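Local coordinates for protein restriction endonuclease S subunits (PDB 3OKG) that probably serves as the DNA-recognition subunit of a type I restriction-modification methyltransferase, which is built from M and S polypeptides, at residues A[89-94]-A[118-123]; A[100-105]-A[136-141]. One frame throughout, in Å; residues are numbered along the deposited sequence.

Contact 1 (A[89-94]-A[118-123]); sequences DVIFAT and FCVIRA. With SO4 (sulfate ion), chain H.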
loop_
_atom_site.group_PDB
_atom_site.type_symbol
_atom_site.label_atom_id
_atom_site.label_comp_id
_atom_site.label_asym_id
_atom_site.label_seq_id
_atom_site.Cartn_x
_atom_site.Cartn_y
_atom_site.Cartn_z
ATOM N N ASP A 89 -27.485 11.067 -13.602
ATOM C CA ASP A 89 -26.750 12.312 -13.356
ATOM C C ASP A 89 -25.350 11.927 -12.881
ATOM O O ASP A 89 -25.173 10.890 -12.253
ATOM C CB ASP A 89 -27.368 13.157 -12.232
ATOM C CG ASP A 89 -28.627 13.899 -12.661
ATOM O OD1 ASP A 89 -28.918 13.972 -13.867
ATOM O OD2 ASP A 89 -29.328 14.409 -11.773
ATOM N N VAL A 90 -24.374 12.785 -13.143
ATOM C CA VAL A 90 -23.097 12.697 -12.471
ATOM C C VAL A 90 -23.087 13.769 -11.407
ATOM O O VAL A 90 -23.429 14.921 -11.686
ATOM C CB VAL A 90 -21.939 12.905 -13.479
ATOM C CG1 VAL A 90 -20.585 13.002 -12.742
ATOM C CG2 VAL A 90 -21.930 11.755 -14.508
ATOM N N ILE A 91 -22.694 13.424 -10.182
ATOM C CA ILE A 91 -22.543 14.457 -9.164
ATOM C C ILE A 91 -21.067 14.614 -8.852
ATOM O O ILE A 91 -20.354 13.647 -8.672
ATOM C CB ILE A 91 -23.360 14.141 -7.889
ATOM C CG1 ILE A 91 -23.043 12.720 -7.408
ATOM C CG2 ILE A 91 -24.847 14.165 -8.228
ATOM C CD1 ILE A 91 -23.676 12.384 -6.020
ATOM N N PHE A 92 -20.620 15.856 -8.775
ATOM C CA PHE A 92 -19.194 16.171 -8.742
ATOM C C PHE A 92 -18.969 17.178 -7.603
ATOM O O PHE A 92 -19.460 18.302 -7.677
ATOM C CB PHE A 92 -18.849 16.834 -10.091
ATOM C CG PHE A 92 -17.410 17.259 -10.211
ATOM C CD1 PHE A 92 -16.510 16.496 -10.936
ATOM C CD2 PHE A 92 -16.971 18.447 -9.615
ATOM C CE1 PHE A 92 -15.191 16.891 -11.059
ATOM C CE2 PHE A 92 -15.656 18.845 -9.736
ATOM C CZ PHE A 92 -14.760 18.067 -10.455
ATOM N N ALA A 93 -18.311 16.767 -6.528
ATOM C CA ALA A 93 -18.176 17.666 -5.373
ATOM C C ALA A 93 -17.321 18.862 -5.771
ATOM O O ALA A 93 -16.267 18.685 -6.381
ATOM C CB ALA A 93 -17.548 16.942 -4.199
ATOM N N THR A 94 -17.777 20.075 -5.447
ATOM C CA THR A 94 -16.997 21.265 -5.767
ATOM C C THR A 94 -15.973 21.591 -4.673
ATOM O O THR A 94 -15.030 22.302 -4.927
ATOM C CB THR A 94 -17.875 22.472 -6.081
ATOM O OG1 THR A 94 -18.824 22.684 -5.017
ATOM C CG2 THR A 94 -18.616 22.225 -7.388
ATOM N N PHE A 118 -22.557 19.476 -4.385
ATOM C CA PHE A 118 -22.275 18.819 -5.668
ATOM C C PHE A 118 -22.731 19.638 -6.839
ATOM O O PHE A 118 -23.857 20.154 -6.873
ATOM C CB PHE A 118 -23.006 17.472 -5.804
ATOM C CG PHE A 118 -22.549 16.401 -4.842
ATOM C CD1 PHE A 118 -21.386 15.675 -5.091
ATOM C CD2 PHE A 118 -23.325 16.060 -3.734
ATOM C CE1 PHE A 118 -20.960 14.651 -4.219
ATOM C CE2 PHE A 118 -22.918 15.023 -2.858
ATOM C CZ PHE A 118 -21.738 14.310 -3.104
ATOM N N CYS A 119 -21.888 19.693 -7.858
ATOM C CA CYS A 119 -22.343 20.140 -9.164
ATOM C C CYS A 119 -23.084 18.983 -9.850
ATOM O O CYS A 119 -22.537 17.879 -9.963
ATOM C CB CYS A 119 -21.129 20.545 -10.013
ATOM S SG CYS A 119 -21.550 20.975 -11.700
ATOM N N VAL A 120 -24.300 19.233 -10.331
ATOM C CA VAL A 120 -25.116 18.146 -10.926
ATOM C C VAL A 120 -24.992 18.213 -12.453
ATOM O O VAL A 120 -25.353 19.193 -13.065
ATOM C CB VAL A 120 -26.610 18.201 -10.484
ATOM C CG1 VAL A 120 -27.400 17.080 -11.161
ATOM C CG2 VAL A 120 -26.745 18.009 -8.944
ATOM N N ILE A 121 -24.430 17.166 -13.035
ATOM C CA ILE A 121 -24.075 17.126 -14.436
ATOM C C ILE A 121 -25.000 16.116 -15.109
ATOM O O ILE A 121 -24.780 14.905 -15.002
ATOM C CB ILE A 121 -22.590 16.671 -14.565
ATOM C CG1 ILE A 121 -21.654 17.782 -14.051
ATOM C CG2 ILE A 121 -22.266 16.245 -15.985
ATOM C CD1 ILE A 121 -20.263 17.240 -13.576
ATOM N N ARG A 122 -26.029 16.631 -15.785
ATOM C CA ARG A 122 -27.087 15.836 -16.390
ATOM C C ARG A 122 -26.916 15.758 -17.889
ATOM O O ARG A 122 -27.086 16.770 -18.584
ATOM C CB ARG A 122 -28.447 16.464 -16.053
ATOM C CG ARG A 122 -29.669 15.678 -16.579
ATOM C CD ARG A 122 -30.946 16.117 -15.843
ATOM N NE ARG A 122 -30.783 15.902 -14.397
ATOM C CZ ARG A 122 -31.500 16.515 -13.460
ATOM N NH1 ARG A 122 -32.463 17.373 -13.804
ATOM N NH2 ARG A 122 -31.260 16.265 -12.180
ATOM N N ALA A 123 -26.582 14.569 -18.399
ATOM C CA ALA A 123 -26.206 14.452 -19.803
ATOM C C ALA A 123 -27.363 14.790 -20.697
ATOM O O ALA A 123 -28.469 14.301 -20.484
ATOM C CB ALA A 123 -25.739 13.038 -20.123
HETATM S S SO4 H . -36.109 17.976 -12.978
HETATM O O1 SO4 H . -37.475 18.483 -13.109
HETATM O O2 SO4 H . -36.018 16.683 -13.656
HETATM O O3 SO4 H . -35.173 18.926 -13.592
HETATM O O4 SO4 H . -35.774 17.804 -11.562
#
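Asp89 and Arg122 form a salt bridge with their carboxylate and guanidinium planes only 11° apart. The grip is side-on and nearly straight, through syn lone pairs: Arg122 NE donates to Asp89 OD1 at 2.7 Å and Arg122 NH2 to Asp89 OD2 at 2.7 Å. A bend at chi3 (-58°) sets NE beside OD1. Further along, Val90–Ile121 and Phe92–Cys119 are antiparallel hydrogen-bonded pairs, joining the middle strand and one outer strand of a three-stranded sheet in a region assigned to the type I DNA specificity domain family. On one face, Ile91 CG1 stands between the backbone N and carbonyl carbon (chi1 51°). The Ile91 CD1 methyl lies over the face of the Phe118 ring, 3.9 Å from its centroid, in a CH-pi contact. On the other face Ile121 CD1 packs 3.8 Å from Phe92 CB, under helices 130-137 and 161-165. Asp89 OD2 also accepts from the backbone N of Arg86, while Arg122 NH1 makes a weak 3.1 Å bond to O3 of a sulfate ion, probably from the crystallisation liquor. With two matched bonds, the buried carboxylate probably keeps its negative charge, and the pair is likely to restrict rotation of the guanidinium.

Contact 2 (A[100-105]-A[136-141]); sequences KNIALV and LCRSDF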
loop_
_atom_site.group_PDB
_atom_site.type_symbol
_atom_site.label_atom_id
_atom_site.label_comp_id
_atom_site.label_asym_id
_atom_site.label_seq_id
_atom_site.Cartn_x
_atom_site.Cartn_y
_atom_site.Cartn_z
ATOM N N LYS A 100 -12.000 13.317 -5.585
ATOM C CA LYS A 100 -12.819 12.534 -6.517
ATOM C C LYS A 100 -14.087 12.004 -5.868
ATOM O O LYS A 100 -14.514 10.875 -6.130
ATOM C CB LYS A 100 -12.035 11.379 -7.148
ATOM C CG LYS A 100 -10.650 11.759 -7.643
ATOM C CD LYS A 100 -10.680 12.534 -8.910
ATOM C CE LYS A 100 -9.241 12.590 -9.494
ATOM N NZ LYS A 100 -9.205 13.332 -10.783
ATOM N N ASN A 101 -14.706 12.830 -5.039
ATOM C CA ASN A 101 -16.069 12.545 -4.612
ATOM C C ASN A 101 -17.006 12.817 -5.779
ATOM O O ASN A 101 -17.651 13.863 -5.888
ATOM C CB ASN A 101 -16.409 13.362 -3.360
ATOM C CG ASN A 101 -15.677 12.834 -2.152
ATOM O OD1 ASN A 101 -14.949 13.561 -1.480
ATOM N ND2 ASN A 101 -15.829 11.534 -1.902
ATOM N N ILE A 102 -17.053 11.852 -6.688
ATOM C CA ILE A 102 -17.707 12.057 -7.968
ATOM C C ILE A 102 -18.369 10.735 -8.287
ATOM O O ILE A 102 -17.704 9.706 -8.206
ATOM C CB ILE A 102 -16.671 12.328 -9.065
ATOM C CG1 ILE A 102 -15.877 13.623 -8.758
ATOM C CG2 ILE A 102 -17.354 12.392 -10.449
ATOM C CD1 ILE A 102 -14.575 13.713 -9.553
ATOM N N ALA A 103 -19.648 10.745 -8.666
ATOM C CA ALA A 103 -20.371 9.467 -8.772
ATOM C C ALA A 103 -21.490 9.559 -9.747
ATOM O O ALA A 103 -21.964 10.650 -10.038
ATOM C CB ALA A 103 -20.918 9.079 -7.415
ATOM N N LEU A 104 -21.934 8.395 -10.217
ATOM C CA LEU A 104 -23.045 8.301 -11.160
ATOM C C LEU A 104 -24.286 7.891 -10.402
ATOM O O LEU A 104 -24.250 6.963 -9.608
ATOM C CB LEU A 104 -22.736 7.249 -12.223
ATOM C CG LEU A 104 -23.807 6.958 -13.285
ATOM C CD1 LEU A 104 -23.991 8.178 -14.211
ATOM C CD2 LEU A 104 -23.413 5.709 -14.075
ATOM N N VAL A 105 -25.374 8.607 -10.616
ATOM C CA VAL A 105 -26.580 8.365 -9.844
ATOM C C VAL A 105 -27.324 7.165 -10.449
ATOM O O VAL A 105 -27.672 7.193 -11.631
ATOM C CB VAL A 105 -27.494 9.614 -9.854
ATOM C CG1 VAL A 105 -28.848 9.309 -9.148
ATOM C CG2 VAL A 105 -26.776 10.816 -9.188
ATOM N N LEU A 136 -15.227 10.532 -17.571
ATOM C CA LEU A 136 -14.558 11.766 -17.960
ATOM C C LEU A 136 -14.368 12.697 -16.764
ATOM O O LEU A 136 -13.274 13.218 -16.548
ATOM C CB LEU A 136 -15.348 12.479 -19.061
ATOM C CG LEU A 136 -14.590 13.541 -19.860
ATOM C CD1 LEU A 136 -13.247 13.003 -20.330
ATOM C CD2 LEU A 136 -15.422 14.022 -21.039
ATOM N N CYS A 137 -15.430 12.907 -15.988
ATOM C CA CYS A 137 -15.343 13.783 -14.828
ATOM C C CYS A 137 -14.421 13.295 -13.729
ATOM O O CYS A 137 -13.982 14.084 -12.893
ATOM C CB CYS A 137 -16.732 14.064 -14.254
ATOM S SG CYS A 137 -17.641 15.152 -15.348
ATOM N N ARG A 138 -14.135 11.996 -13.699
ATOM C CA ARG A 138 -13.163 11.496 -12.726
ATOM C C ARG A 138 -11.707 11.728 -13.125
ATOM O O ARG A 138 -10.791 11.448 -12.333
ATOM C CB ARG A 138 -13.412 10.003 -12.471
ATOM C CG ARG A 138 -14.688 9.832 -11.671
ATOM C CD ARG A 138 -14.852 8.479 -11.094
ATOM N NE ARG A 138 -13.698 8.007 -10.345
ATOM C CZ ARG A 138 -13.505 8.151 -9.041
ATOM N NH1 ARG A 138 -14.375 8.802 -8.289
ATOM N NH2 ARG A 138 -12.421 7.628 -8.495
ATOM N N SER A 139 -11.487 12.215 -14.334
ATOM C CA SER A 139 -10.107 12.388 -14.777
ATOM C C SER A 139 -9.457 13.616 -14.150
ATOM O O SER A 139 -10.112 14.646 -13.963
ATOM C CB SER A 139 -10.002 12.532 -16.291
ATOM O OG SER A 139 -8.671 12.917 -16.614
ATOM N N ASP A 140 -8.163 13.511 -13.863
ATOM C CA ASP A 140 -7.338 14.684 -13.502
ATOM C C ASP A 140 -7.424 15.792 -14.578
ATOM O O ASP A 140 -7.267 16.967 -14.272
ATOM C CB ASP A 140 -5.859 14.284 -13.351
ATOM C CG ASP A 140 -5.584 13.429 -12.125
ATOM O OD1 ASP A 140 -6.487 13.225 -11.275
ATOM O OD2 ASP A 140 -4.432 12.944 -12.007
ATOM N N PHE A 141 -7.682 15.418 -15.821
ATOM C CA PHE A 141 -7.788 16.415 -16.894
ATOM C C PHE A 141 -8.841 17.480 -16.549
ATOM O O PHE A 141 -8.707 18.659 -16.931
ATOM C CB PHE A 141 -8.124 15.752 -18.239
ATOM C CG PHE A 141 -8.173 16.721 -19.379
ATOM C CD1 PHE A 141 -6.997 17.230 -19.920
ATOM C CD2 PHE A 141 -9.386 17.151 -19.895
ATOM C CE1 PHE A 141 -7.035 18.138 -20.976
ATOM C CE2 PHE A 141 -9.425 18.056 -20.942
ATOM C CZ PHE A 141 -8.247 18.554 -21.474
HETATM O O HOH W 1 -11.745 14.928 -11.610
#
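The ammonium of Lys100 lies among acceptors supplied by segment 136-141. Lys100 NZ donates to Asp140 OD1 at 2.8 Å in a salt bridge that uses the anti lone pair, the two side chains crossing at about a right angle. Lys100 NZ also donates to Arg138 O at 2.9 Å, from above the carbonyl plane, and bonds Thr143 OG1. A water accepts from NZ and donates to the carbonyl oxygens of Cys137 and Ser139. The Lys100 chain bends at chi2 (-75°), which places CD, and then runs extended to NZ. An alanine in place of Lys100 would probably leave Asp140 OD1 and the Arg138 carbonyl without their charged donor and the water less firmly fixed. In return, Arg138 NH1 makes a weak 3.0 Å bond to Lys100 O. The Arg138 and Ile102 side chains run alongside each other in opposite senses, Arg138 CG 3.9 Å from Ile102 CG2. In the next shell, Ser139 OG N-caps helix 140-143, and salt bridges from Arg138 NE to Glu400 and from Asp140 OD2 to Arg398 tie the segment to helix 392-407. The contact thus joins edge strand 102-104 to the bend between helices 130-137 and 140-143, with Ile102 also packing on Val90 and Phe92.

Overall arrangement
Contacts 1 and 2 meet on one three-stranded antiparallel sheet, to which contact 2 contributes strand 102-104, and their centres lie about 9 Å apart. Strand 90-93 is its middle member, paired with 118-121 in contact 1 and flanked on the other edge by 102-104. The segments alternate along the chain, and helix 130-137 follows strand 118-121. Probable backbone bonds join the contacts directly, Ile91 N to Ala103 O at 2.9 Å and Asp89 O to Val105 N at 2.8 Å, while Phe92 CE1 packs 3.6 Å from Cys137 O. Both belong to the first region assigned to the DNA specificity domain family; contact 2 faces helix 392-407, whereas contact 1 carries the sulfate.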